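Local coordinates for core protein VP7 (Bluetongue virus, PDB 1BVP) that assembles as homotrimers into 260 capsomers on the VP3 scaffold of the viral core, and binds receptors on the host cell surface, at residues D2-R7 against L70-I75; R7-M12 against N107-V112; V11-A16 against L313-D318; E26-E31 against P100-A105. One frame throughout, in Å; residues are numbered along the deposited sequence.

Contact 1 of 4, residues D2-R7 against L70-I75; sequences DTIAAR and LSAAGI
L70 O accepts I75 N at 3.1 Å and, more weakly, G74 N, and so closes the last turn of helix 55-73, just where A72 of that turn packs against I4 and A5 of the N-terminal helix 2-15. Together with a weak bond from G74 N to S71 O, this is a Schellman motif, and G74, with its positive phi, takes the C-prime position. The two helices belong to the helical domain of VP7, and small residues let them come close: the CA atoms of A5 and A72 are 5.1 Å apart. A72 turns its methyl group toward helix 2-15, where CB rests on the backbone of A5, 4.1 Å from A5 CA. The site is buried, with I91 and L94 of helix 90-94 also against I4, L312 against A72, and I109 against A5. I4, the residue before A5, touches A72 from beside it with its CG2 methyl. A chi1 of -60° puts this branch trans to the main-chain nitrogen, and there I4 CG2 lies 4.2 Å from A72 CA and 4.4 Å from A72 CB.

Contact 2 of 4, residues R7-M12 against N107-V112; sequences RALTVM and NEIARV
L9 of helix 2-15 projects toward helix 103-116 and meets two consecutive residues there, E108 and I109, while their neighbours in 107-112 turn to other partners. N107, first in the segment, gives its ND2 to T103 O one turn back and to R13 O of a neighbouring subunit. E108 follows, with its chain extended beyond CG, and lays the flat face of its carboxylate against a leucine methyl. L9 CD2 stands almost straight above the plane, 3.6 Å from E108 CD, with E108 OE2 at 3.7 Å and E108 OE1 at 3.9 Å. The leucine thus covers one face of the group by van der Waals contact. L9 CG is trans to the main-chain nitrogen (chi1 -151°), which carries CD2 toward the partner helix, while CD1 turns toward helix 304-323. I109 takes the same CD2 methyl from another direction, roughly at right angles to E108: I109 CD1 lies 3.9 Å from L9 CD2, an apolar contact, so that CD2 sits in the notch between the two side chains. Farther along, R111 points to the neighbouring subunit, forming salt bridges there with D318 and E266. V112 finishes the segment against Y260 and L311. With the nearest CA atoms, those of L9 and I109, still 9.2 Å apart, the helices meet through side chains alone, within the helical domain of VP7, and the far side of helix 103-116 lies at the trimer interface.

Contact 3 of 4, residues V11-A16 against L313-D318; sequences VMRACA and LSTLAD
Side-by-side packing of two nearly parallel helices joins M12 and R13 to T315 and L316, tying the N-terminal helix 2-15 to helix 304-323 from the far end of the sequence. Both belong to the helical domain of VP7, in which the two ends of the chain come together around the insertion that carries the beta-sheets. The short helical segments 11-15 and 313-318 run in the same direction, inclined by 22°, and their axes approach to 9.2 Å. Two adjacent residues of each helix carry the contact, and the pair of segments buries 215 Å² in all. At the middle of the interface T315 presents its methyl group between two successive residues of the other helix: T315 CG2 is 3.8 Å from M12 CB and 3.9 Å from R13 CG. The threonine torsion separates its two branches, with CG2 trans to the main-chain nitrogen and OG1 beside that nitrogen (chi1 -56°), hydrogen-bonded to L311 O one turn back. R13 crosses the threonine side chain at about a right angle, touching it by the aliphatic base of its chain. Beyond this pair the site reaches N107 and R111 of a neighbouring subunit, the first donating to R13 O, the second forming a salt bridge with D318. M12 carries the apolar contact onward to L316, whose own CB bond leads away from helix 2-15. The methionine chain is extended to the sulfur (chi2 -168°), which brings SD alongside the leucine, while the bend at chi3 turns only CE; M12 SD lies 4.3 Å from L316 CD1.

Contact 4 of 4, residues E26-E31 against P100-A105; sequences EANVME and PFTTEA
T102 faces N28 across a loose junction between the first turn of helix 27-44 and the N-cap of helix 103-116, a threonine cap within the helical domain of VP7. From T102 CB two arms diverge. The hydroxyl arm turns back to its own chain: OG1 accepts A105 N at 3.2 Å, and the N-H points almost straight at it (166°), which caps the first turn of the helix. This follows from chi1 of 58°, which sets OG1 close to both the nitrogen and the carbonyl carbon of T102, and leaves the methyl arm trans to that carbonyl carbon. The methyl, CG2, is the atom that reaches across, lying 4.5 Å from N28 OD1. That distance is a long one, so the asparagine only brushes the threonine. The N28 chain is extended at its start, and its other terminal atom, ND2, makes a weak hydrogen bond to E26 of a neighbouring subunit, a residue that also packs on T102. The T102 backbone is fastened from within the chain, N donating to T10 OG1 of helix 2-15. One turn further along helix 27-44, E31 makes a second contact of the same length at the exposed border. P100 is buried, leaning on I32 and I35 of that helix, and meets the glutamate at its ring carbon: P100 CG lies 4.5 Å from E31 OE2.

In the fold
Three of the four contacts are built on helix 2-15, which meets helix 55-73 in contact 1, helix 103-116 in contact 2 and helix 304-323 in contact 3. Contacts 1 and 2 lie about 9 Å apart between centres and touch directly, A72 CB reaching A8 CB at 3.9 Å and A5 CB reaching I109 CD1 at 3.8 Å. L9 CD1, at 3.7 Å from T315 OG1, links contacts 2 and 3. Contact 4 lies about 11 Å from contact 2 by centres and joins helix 2-15 through T10, which meets T102, and through F101, which packs on T3 and A6. Across the trimer contact 2 of one subunit meets contact 3 of the next, through R111 with D318 and N107 with R13.

Contact 1 of 4, residues D2-R7 against L70-I75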
loop_
_atom_site.group_PDB
_atom_site.type_symbol
_atom_site.label_atom_id
_atom_site.label_comp_id
_atom_site.label_asym_id
_atom_site.label_seq_id
_atom_site.Cartn_x
_atom_site.Cartn_y
_atom_site.Cartn_z
ATOM N N ASP A 2 -24.390 -11.979 6.826
ATOM C CA ASP A 2 -23.507 -10.848 6.835
ATOM C C ASP A 2 -23.691 -10.184 8.204
ATOM O O ASP A 2 -22.726 -9.743 8.839
ATOM C CB ASP A 2 -23.843 -9.914 5.688
ATOM C CG ASP A 2 -22.976 -10.175 4.429
ATOM O OD1 ASP A 2 -22.067 -11.050 4.442
ATOM O OD2 ASP A 2 -23.206 -9.471 3.419
ATOM N N THR A 3 -24.931 -10.202 8.695
ATOM C CA THR A 3 -25.288 -9.653 10.013
ATOM C C THR A 3 -24.592 -10.439 11.111
ATOM O O THR A 3 -24.132 -9.869 12.106
ATOM C CB THR A 3 -26.787 -9.717 10.232
ATOM O OG1 THR A 3 -27.286 -10.864 9.540
ATOM C CG2 THR A 3 -27.461 -8.477 9.661
ATOM N N ILE A 4 -24.515 -11.751 10.938
ATOM C CA ILE A 4 -23.812 -12.579 11.908
ATOM C C ILE A 4 -22.364 -12.093 12.031
ATOM O O ILE A 4 -21.866 -11.855 13.140
ATOM C CB ILE A 4 -23.842 -14.049 11.470
ATOM C CG1 ILE A 4 -25.303 -14.475 11.377
ATOM C CG2 ILE A 4 -23.013 -14.944 12.405
ATOM C CD1 ILE A 4 -25.477 -15.923 11.498
ATOM N N ALA A 5 -21.708 -11.875 10.896
ATOM C CA ALA A 5 -20.320 -11.431 10.940
ATOM C C ALA A 5 -20.205 -10.037 11.553
ATOM O O ALA A 5 -19.317 -9.798 12.394
ATOM C CB ALA A 5 -19.707 -11.478 9.572
ATOM N N ALA A 6 -21.113 -9.138 11.161
ATOM C CA ALA A 6 -21.159 -7.767 11.693
ATOM C C ALA A 6 -21.301 -7.786 13.247
ATOM O O ALA A 6 -20.630 -7.007 13.970
ATOM C CB ALA A 6 -22.292 -6.998 11.032
ATOM N N ARG A 7 -22.098 -8.731 13.765
ATOM C CA ARG A 7 -22.243 -8.872 15.218
ATOM C C ARG A 7 -20.992 -9.372 15.909
ATOM O O ARG A 7 -20.566 -8.785 16.929
ATOM C CB ARG A 7 -23.424 -9.747 15.587
ATOM C CG ARG A 7 -24.713 -9.058 15.251
ATOM C CD ARG A 7 -25.894 -9.929 15.557
ATOM N NE ARG A 7 -27.118 -9.273 15.105
ATOM C CZ ARG A 7 -27.956 -9.802 14.222
ATOM N NH1 ARG A 7 -27.703 -10.992 13.711
ATOM N NH2 ARG A 7 -29.024 -9.129 13.818
ATOM N N LEU A 70 -15.095 -18.098 15.365
ATOM C CA LEU A 70 -15.255 -19.357 14.646
ATOM C C LEU A 70 -16.631 -19.529 14.051
ATOM O O LEU A 70 -16.762 -19.971 12.911
ATOM C CB LEU A 70 -14.892 -20.561 15.523
ATOM C CG LEU A 70 -13.458 -20.488 16.077
ATOM C CD1 LEU A 70 -13.204 -21.542 17.108
ATOM C CD2 LEU A 70 -12.433 -20.552 14.935
ATOM N N SER A 71 -17.668 -19.141 14.779
ATOM C CA SER A 71 -19.027 -19.293 14.240
ATOM C C SER A 71 -19.278 -18.379 13.048
ATOM O O SER A 71 -19.874 -18.792 12.059
ATOM C CB SER A 71 -20.097 -19.081 15.324
ATOM O OG SER A 71 -19.974 -20.100 16.312
ATOM N N ALA A 72 -18.786 -17.146 13.112
ATOM C CA ALA A 72 -18.993 -16.227 11.995
ATOM C C ALA A 72 -18.207 -16.681 10.759
ATOM O O ALA A 72 -18.654 -16.454 9.640
ATOM C CB ALA A 72 -18.577 -14.806 12.385
ATOM N N ALA A 73 -17.030 -17.282 10.973
ATOM C CA ALA A 73 -16.172 -17.755 9.892
ATOM C C ALA A 73 -16.600 -19.107 9.344
ATOM O O ALA A 73 -16.161 -19.502 8.268
ATOM C CB ALA A 73 -14.739 -17.809 10.342
ATOM N N GLY A 74 -17.450 -19.808 10.080
ATOM C CA GLY A 74 -17.948 -21.103 9.641
ATOM C C GLY A 74 -16.979 -22.243 9.868
ATOM O O GLY A 74 -17.104 -23.301 9.265
ATOM N N ILE A 75 -16.053 -22.048 10.791
ATOM C CA ILE A 75 -15.028 -23.030 11.117
ATOM C C ILE A 75 -15.320 -23.847 12.370
ATOM O O ILE A 75 -15.877 -23.370 13.350
ATOM C CB ILE A 75 -13.693 -22.304 11.374
ATOM C CG1 ILE A 75 -13.282 -21.506 10.142
ATOM C CG2 ILE A 75 -12.617 -23.261 11.835
ATOM C CD1 ILE A 75 -12.110 -20.615 10.397
#

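Contact 2 of 4, residues R7-M12 against N107-V112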
loop_
_atom_site.group_PDB
_atom_site.type_symbol
_atom_site.label_atom_id
_atom_site.label_comp_id
_atom_site.label_asym_id
_atom_site.label_seq_id
_atom_site.Cartn_x
_atom_site.Cartn_y
_atom_site.Cartn_z
ATOM N N ARG A 7 -22.098 -8.731 13.765
ATOM C CA ARG A 7 -22.243 -8.872 15.218
ATOM C C ARG A 7 -20.992 -9.372 15.909
ATOM O O ARG A 7 -20.566 -8.785 16.929
ATOM C CB ARG A 7 -23.424 -9.747 15.587
ATOM C CG ARG A 7 -24.713 -9.058 15.251
ATOM C CD ARG A 7 -25.894 -9.929 15.557
ATOM N NE ARG A 7 -27.118 -9.273 15.105
ATOM C CZ ARG A 7 -27.956 -9.802 14.222
ATOM N NH1 ARG A 7 -27.703 -10.992 13.711
ATOM N NH2 ARG A 7 -29.024 -9.129 13.818
ATOM N N ALA A 8 -20.391 -10.432 15.373
ATOM C CA ALA A 8 -19.163 -10.979 15.981
ATOM C C ALA A 8 -18.084 -9.896 16.053
ATOM O O ALA A 8 -17.446 -9.682 17.097
ATOM C CB ALA A 8 -18.686 -12.135 15.208
ATOM N N LEU A 9 -17.936 -9.171 14.951
ATOM C CA LEU A 9 -16.977 -8.083 14.833
ATOM C C LEU A 9 -17.238 -6.983 15.862
ATOM O O LEU A 9 -16.293 -6.466 16.506
ATOM C CB LEU A 9 -17.124 -7.505 13.440
ATOM C CG LEU A 9 -15.958 -6.853 12.719
ATOM C CD1 LEU A 9 -14.796 -7.833 12.684
ATOM C CD2 LEU A 9 -16.435 -6.550 11.314
ATOM N N THR A 10 -18.512 -6.589 15.970
ATOM C CA THR A 10 -18.953 -5.573 16.929
ATOM C C THR A 10 -18.610 -5.971 18.357
ATOM O O THR A 10 -18.024 -5.184 19.106
ATOM C CB THR A 10 -20.438 -5.382 16.874
ATOM O OG1 THR A 10 -20.795 -4.837 15.608
ATOM C CG2 THR A 10 -20.864 -4.411 17.954
ATOM N N VAL A 11 -18.948 -7.204 18.723
ATOM C CA VAL A 11 -18.663 -7.698 20.067
ATOM C C VAL A 11 -17.189 -7.781 20.384
ATOM O O VAL A 11 -16.760 -7.413 21.499
ATOM C CB VAL A 11 -19.274 -9.063 20.290
ATOM C CG1 VAL A 11 -18.894 -9.574 21.634
ATOM C CG2 VAL A 11 -20.789 -8.987 20.102
ATOM N N MET A 12 -16.403 -8.289 19.425
ATOM C CA MET A 12 -14.955 -8.411 19.638
ATOM C C MET A 12 -14.295 -7.058 19.769
ATOM O O MET A 12 -13.443 -6.884 20.636
ATOM C CB MET A 12 -14.272 -9.192 18.541
ATOM C CG MET A 12 -14.774 -10.599 18.360
ATOM S SD MET A 12 -13.607 -11.491 17.273
ATOM C CE MET A 12 -14.202 -11.075 15.685
ATOM N N ASN A 107 -20.502 -1.563 7.700
ATOM C CA ASN A 107 -19.846 -1.064 6.500
ATOM C C ASN A 107 -18.645 -1.894 6.067
ATOM O O ASN A 107 -18.404 -2.103 4.886
ATOM C CB ASN A 107 -19.475 0.396 6.695
ATOM C CG ASN A 107 -20.663 1.316 6.504
ATOM O OD1 ASN A 107 -20.906 1.813 5.410
ATOM N ND2 ASN A 107 -21.434 1.508 7.549
ATOM N N GLU A 108 -17.921 -2.419 7.035
ATOM C CA GLU A 108 -16.797 -3.271 6.735
ATOM C C GLU A 108 -17.266 -4.594 6.078
ATOM O O GLU A 108 -16.732 -5.019 5.049
ATOM C CB GLU A 108 -16.025 -3.469 8.006
ATOM C CG GLU A 108 -15.183 -4.687 8.015
ATOM C CD GLU A 108 -14.194 -4.687 9.190
ATOM O OE1 GLU A 108 -14.171 -3.633 9.936
ATOM O OE2 GLU A 108 -13.447 -5.728 9.318
ATOM N N ILE A 109 -18.324 -5.194 6.598
ATOM C CA ILE A 109 -18.843 -6.424 6.003
ATOM C C ILE A 109 -19.429 -6.149 4.616
ATOM O O ILE A 109 -19.328 -6.976 3.711
ATOM C CB ILE A 109 -19.932 -7.086 6.877
ATOM C CG1 ILE A 109 -19.359 -7.404 8.258
ATOM C CG2 ILE A 109 -20.365 -8.394 6.270
ATOM C CD1 ILE A 109 -18.116 -8.293 8.244
ATOM N N ALA A 110 -20.061 -5.002 4.428
ATOM C CA ALA A 110 -20.639 -4.684 3.118
ATOM C C ALA A 110 -19.512 -4.627 2.087
ATOM O O ALA A 110 -19.678 -5.022 0.921
ATOM C CB ALA A 110 -21.364 -3.364 3.169
ATOM N N ARG A 111 -18.380 -4.082 2.512
ATOM C CA ARG A 111 -17.248 -4.034 1.639
ATOM C C ARG A 111 -16.773 -5.444 1.285
ATOM O O ARG A 111 -16.606 -5.768 0.108
ATOM C CB ARG A 111 -16.093 -3.294 2.270
ATOM C CG ARG A 111 -15.077 -3.068 1.213
ATOM C CD ARG A 111 -15.641 -2.057 0.198
ATOM N NE ARG A 111 -14.628 -1.035 0.142
ATOM C CZ ARG A 111 -14.801 0.244 0.390
ATOM N NH1 ARG A 111 -15.988 0.723 0.680
ATOM N NH2 ARG A 111 -13.736 1.011 0.513
ATOM N N VAL A 112 -16.510 -6.266 2.294
ATOM C CA VAL A 112 -16.057 -7.612 2.018
ATOM C C VAL A 112 -17.016 -8.289 1.049
ATOM O O VAL A 112 -16.621 -8.861 0.037
ATOM C CB VAL A 112 -15.958 -8.451 3.286
ATOM C CG1 VAL A 112 -15.611 -9.880 2.939
ATOM C CG2 VAL A 112 -14.885 -7.878 4.199
#

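Contact 3 of 4, residues V11-A16 against L313-D318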
loop_
_atom_site.group_PDB
_atom_site.type_symbol
_atom_site.label_atom_id
_atom_site.label_comp_id
_atom_site.label_asym_id
_atom_site.label_seq_id
_atom_site.Cartn_x
_atom_site.Cartn_y
_atom_site.Cartn_z
ATOM N N VAL A 11 -18.948 -7.204 18.723
ATOM C CA VAL A 11 -18.663 -7.698 20.067
ATOM C C VAL A 11 -17.189 -7.781 20.384
ATOM O O VAL A 11 -16.760 -7.413 21.499
ATOM C CB VAL A 11 -19.274 -9.063 20.290
ATOM C CG1 VAL A 11 -18.894 -9.574 21.634
ATOM C CG2 VAL A 11 -20.789 -8.987 20.102
ATOM N N MET A 12 -16.403 -8.289 19.425
ATOM C CA MET A 12 -14.955 -8.411 19.638
ATOM C C MET A 12 -14.295 -7.058 19.769
ATOM O O MET A 12 -13.443 -6.884 20.636
ATOM C CB MET A 12 -14.272 -9.192 18.541
ATOM C CG MET A 12 -14.774 -10.599 18.360
ATOM S SD MET A 12 -13.607 -11.491 17.273
ATOM C CE MET A 12 -14.202 -11.075 15.685
ATOM N N ARG A 13 -14.692 -6.084 18.943
ATOM C CA ARG A 13 -14.065 -4.762 19.061
ATOM C C ARG A 13 -14.421 -4.103 20.408
ATOM O O ARG A 13 -13.619 -3.360 20.969
ATOM C CB ARG A 13 -14.400 -3.854 17.870
ATOM C CG ARG A 13 -14.038 -4.417 16.515
ATOM C CD ARG A 13 -14.346 -3.464 15.321
ATOM N NE ARG A 13 -13.286 -2.480 15.118
ATOM C CZ ARG A 13 -13.441 -1.147 15.151
ATOM N NH1 ARG A 13 -14.640 -0.591 15.367
ATOM N NH2 ARG A 13 -12.372 -0.347 15.013
ATOM N N ALA A 14 -15.604 -4.414 20.940
ATOM C CA ALA A 14 -16.063 -3.887 22.228
ATOM C C ALA A 14 -15.206 -4.496 23.337
ATOM O O ALA A 14 -14.793 -3.807 24.282
ATOM C CB ALA A 14 -17.518 -4.253 22.442
ATOM N N CYS A 15 -14.942 -5.797 23.244
ATOM C CA CYS A 15 -14.131 -6.419 24.273
ATOM C C CYS A 15 -12.706 -5.856 24.292
ATOM O O CYS A 15 -12.064 -5.835 25.340
ATOM C CB CYS A 15 -14.069 -7.921 24.071
ATOM S SG CYS A 15 -15.596 -8.784 24.274
ATOM N N ALA A 16 -12.198 -5.402 23.148
ATOM C CA ALA A 16 -10.834 -4.860 23.087
ATOM C C ALA A 16 -10.757 -3.526 23.791
ATOM O O ALA A 16 -9.701 -2.923 23.875
ATOM C CB ALA A 16 -10.383 -4.705 21.664
ATOM N N LEU A 313 -9.952 -12.891 12.172
ATOM C CA LEU A 313 -8.791 -13.333 12.948
ATOM C C LEU A 313 -7.921 -12.164 13.398
ATOM O O LEU A 313 -7.370 -12.198 14.483
ATOM C CB LEU A 313 -7.953 -14.285 12.134
ATOM C CG LEU A 313 -7.755 -15.686 12.666
ATOM C CD1 LEU A 313 -6.672 -16.290 11.801
ATOM C CD2 LEU A 313 -7.336 -15.705 14.129
ATOM N N SER A 314 -7.789 -11.134 12.566
ATOM C CA SER A 314 -6.994 -9.958 12.908
ATOM C C SER A 314 -7.582 -9.265 14.134
ATOM O O SER A 314 -6.858 -8.891 15.069
ATOM C CB SER A 314 -6.953 -8.994 11.727
ATOM O OG SER A 314 -6.036 -7.958 12.019
ATOM N N THR A 315 -8.904 -9.101 14.132
ATOM C CA THR A 315 -9.586 -8.517 15.268
ATOM C C THR A 315 -9.384 -9.419 16.500
ATOM O O THR A 315 -9.039 -8.930 17.585
ATOM C CB THR A 315 -11.074 -8.360 14.975
ATOM O OG1 THR A 315 -11.222 -7.590 13.784
ATOM C CG2 THR A 315 -11.784 -7.618 16.111
ATOM N N LEU A 316 -9.561 -10.730 16.348
ATOM C CA LEU A 316 -9.354 -11.626 17.485
ATOM C C LEU A 316 -7.936 -11.485 18.042
ATOM O O LEU A 316 -7.731 -11.595 19.262
ATOM C CB LEU A 316 -9.633 -13.073 17.113
ATOM C CG LEU A 316 -9.542 -14.118 18.229
ATOM C CD1 LEU A 316 -10.695 -13.931 19.191
ATOM C CD2 LEU A 316 -9.633 -15.534 17.625
ATOM N N ALA A 317 -6.967 -11.178 17.178
ATOM C CA ALA A 317 -5.580 -11.005 17.641
ATOM C C ALA A 317 -5.507 -9.781 18.518
ATOM O O ALA A 317 -4.780 -9.768 19.522
ATOM C CB ALA A 317 -4.640 -10.866 16.504
ATOM N N ASP A 318 -6.239 -8.738 18.141
ATOM C CA ASP A 318 -6.244 -7.531 18.964
ATOM C C ASP A 318 -6.883 -7.820 20.320
ATOM O O ASP A 318 -6.378 -7.370 21.348
ATOM C CB ASP A 318 -7.005 -6.420 18.293
ATOM C CG ASP A 318 -6.308 -5.894 17.071
ATOM O OD1 ASP A 318 -5.054 -5.931 17.005
ATOM O OD2 ASP A 318 -7.038 -5.385 16.208
#

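Contact 4 of 4, residues E26-E31 against P100-A105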
loop_
_atom_site.group_PDB
_atom_site.type_symbol
_atom_site.label_atom_id
_atom_site.label_comp_id
_atom_site.label_asym_id
_atom_site.label_seq_id
_atom_site.Cartn_x
_atom_site.Cartn_y
_atom_site.Cartn_z
ATOM N N GLU A 26 -17.761 3.754 27.376
ATOM C CA GLU A 26 -18.588 4.601 26.548
ATOM C C GLU A 26 -19.940 3.810 26.658
ATOM O O GLU A 26 -19.942 2.578 26.814
ATOM C CB GLU A 26 -17.945 4.579 25.162
ATOM C CG GLU A 26 -18.672 5.208 24.009
ATOM C CD GLU A 26 -18.005 4.850 22.648
ATOM O OE1 GLU A 26 -17.476 3.716 22.476
ATOM O OE2 GLU A 26 -18.014 5.707 21.734
ATOM N N ALA A 27 -21.073 4.503 26.716
ATOM C CA ALA A 27 -22.382 3.834 26.890
ATOM C C ALA A 27 -22.708 2.775 25.849
ATOM O O ALA A 27 -23.273 1.724 26.139
ATOM C CB ALA A 27 -23.463 4.859 26.905
ATOM N N ASN A 28 -22.449 3.149 24.616
ATOM C CA ASN A 28 -22.627 2.322 23.450
ATOM C C ASN A 28 -22.043 0.889 23.711
ATOM O O ASN A 28 -22.702 -0.131 23.515
ATOM C CB ASN A 28 -21.900 3.088 22.332
ATOM C CG ASN A 28 -21.978 2.402 20.997
ATOM O OD1 ASN A 28 -20.948 2.021 20.415
ATOM N ND2 ASN A 28 -23.198 2.246 20.478
ATOM N N VAL A 29 -20.831 0.824 24.240
ATOM C CA VAL A 29 -20.164 -0.440 24.551
ATOM C C VAL A 29 -20.905 -1.295 25.569
ATOM O O VAL A 29 -20.993 -2.515 25.424
ATOM C CB VAL A 29 -18.736 -0.175 25.116
ATOM C CG1 VAL A 29 -18.050 -1.443 25.533
ATOM C CG2 VAL A 29 -17.926 0.573 24.108
ATOM N N MET A 30 -21.339 -0.677 26.658
ATOM C CA MET A 30 -22.051 -1.415 27.691
ATOM C C MET A 30 -23.393 -1.940 27.205
ATOM O O MET A 30 -23.812 -3.025 27.588
ATOM C CB MET A 30 -22.241 -0.553 28.922
ATOM C CG MET A 30 -21.023 -0.437 29.797
ATOM S SD MET A 30 -21.506 0.709 31.124
ATOM C CE MET A 30 -20.650 -0.065 32.674
ATOM N N GLU A 31 -24.073 -1.169 26.371
ATOM C CA GLU A 31 -25.350 -1.594 25.843
ATOM C C GLU A 31 -25.199 -2.884 25.029
ATOM O O GLU A 31 -25.972 -3.817 25.186
ATOM C CB GLU A 31 -25.901 -0.491 24.989
ATOM C CG GLU A 31 -27.144 -0.860 24.252
ATOM C CD GLU A 31 -27.461 0.160 23.167
ATOM O OE1 GLU A 31 -26.913 1.300 23.235
ATOM O OE2 GLU A 31 -28.240 -0.175 22.238
ATOM N N PRO A 100 -27.206 -5.626 18.712
ATOM C CA PRO A 100 -26.932 -4.647 17.653
ATOM C C PRO A 100 -25.480 -4.700 17.120
ATOM O O PRO A 100 -24.579 -5.245 17.764
ATOM C CB PRO A 100 -27.254 -3.316 18.349
ATOM C CG PRO A 100 -26.730 -3.577 19.757
ATOM C CD PRO A 100 -27.058 -5.040 20.063
ATOM N N PHE A 101 -25.285 -4.242 15.891
ATOM C CA PHE A 101 -23.944 -4.171 15.312
ATOM C C PHE A 101 -23.687 -2.694 14.989
ATOM O O PHE A 101 -24.633 -1.909 14.821
ATOM C CB PHE A 101 -23.799 -5.067 14.080
ATOM C CG PHE A 101 -24.872 -4.880 13.040
ATOM C CD1 PHE A 101 -24.807 -3.825 12.133
ATOM C CD2 PHE A 101 -25.933 -5.769 12.956
ATOM C CE1 PHE A 101 -25.805 -3.660 11.146
ATOM C CE2 PHE A 101 -26.928 -5.625 11.984
ATOM C CZ PHE A 101 -26.865 -4.564 11.073
ATOM N N THR A 102 -22.432 -2.279 15.021
ATOM C CA THR A 102 -22.112 -0.894 14.745
ATOM C C THR A 102 -22.050 -0.538 13.244
ATOM O O THR A 102 -21.896 -1.396 12.376
ATOM C CB THR A 102 -20.756 -0.552 15.338
ATOM O OG1 THR A 102 -19.768 -1.436 14.792
ATOM C CG2 THR A 102 -20.775 -0.684 16.836
ATOM N N THR A 103 -22.161 0.753 12.960
ATOM C CA THR A 103 -22.041 1.277 11.612
ATOM C C THR A 103 -20.689 0.831 10.987
ATOM O O THR A 103 -20.671 0.408 9.834
ATOM C CB THR A 103 -22.138 2.824 11.648
ATOM O OG1 THR A 103 -23.488 3.206 11.906
ATOM C CG2 THR A 103 -21.720 3.426 10.351
ATOM N N GLU A 104 -19.589 0.889 11.752
ATOM C CA GLU A 104 -18.261 0.460 11.285
ATOM C C GLU A 104 -18.296 -1.004 10.867
ATOM O O GLU A 104 -17.976 -1.341 9.727
ATOM C CB GLU A 104 -17.201 0.591 12.372
ATOM C CG GLU A 104 -16.916 2.007 12.853
ATOM C CD GLU A 104 -18.157 2.774 13.409
ATOM O OE1 GLU A 104 -18.948 2.227 14.238
ATOM O OE2 GLU A 104 -18.325 3.961 13.010
ATOM N N ALA A 105 -18.742 -1.876 11.757
ATOM C CA ALA A 105 -18.766 -3.279 11.408
ATOM C C ALA A 105 -19.657 -3.554 10.186
ATOM O O ALA A 105 -19.303 -4.318 9.293
ATOM C CB ALA A 105 -19.206 -4.093 12.591
#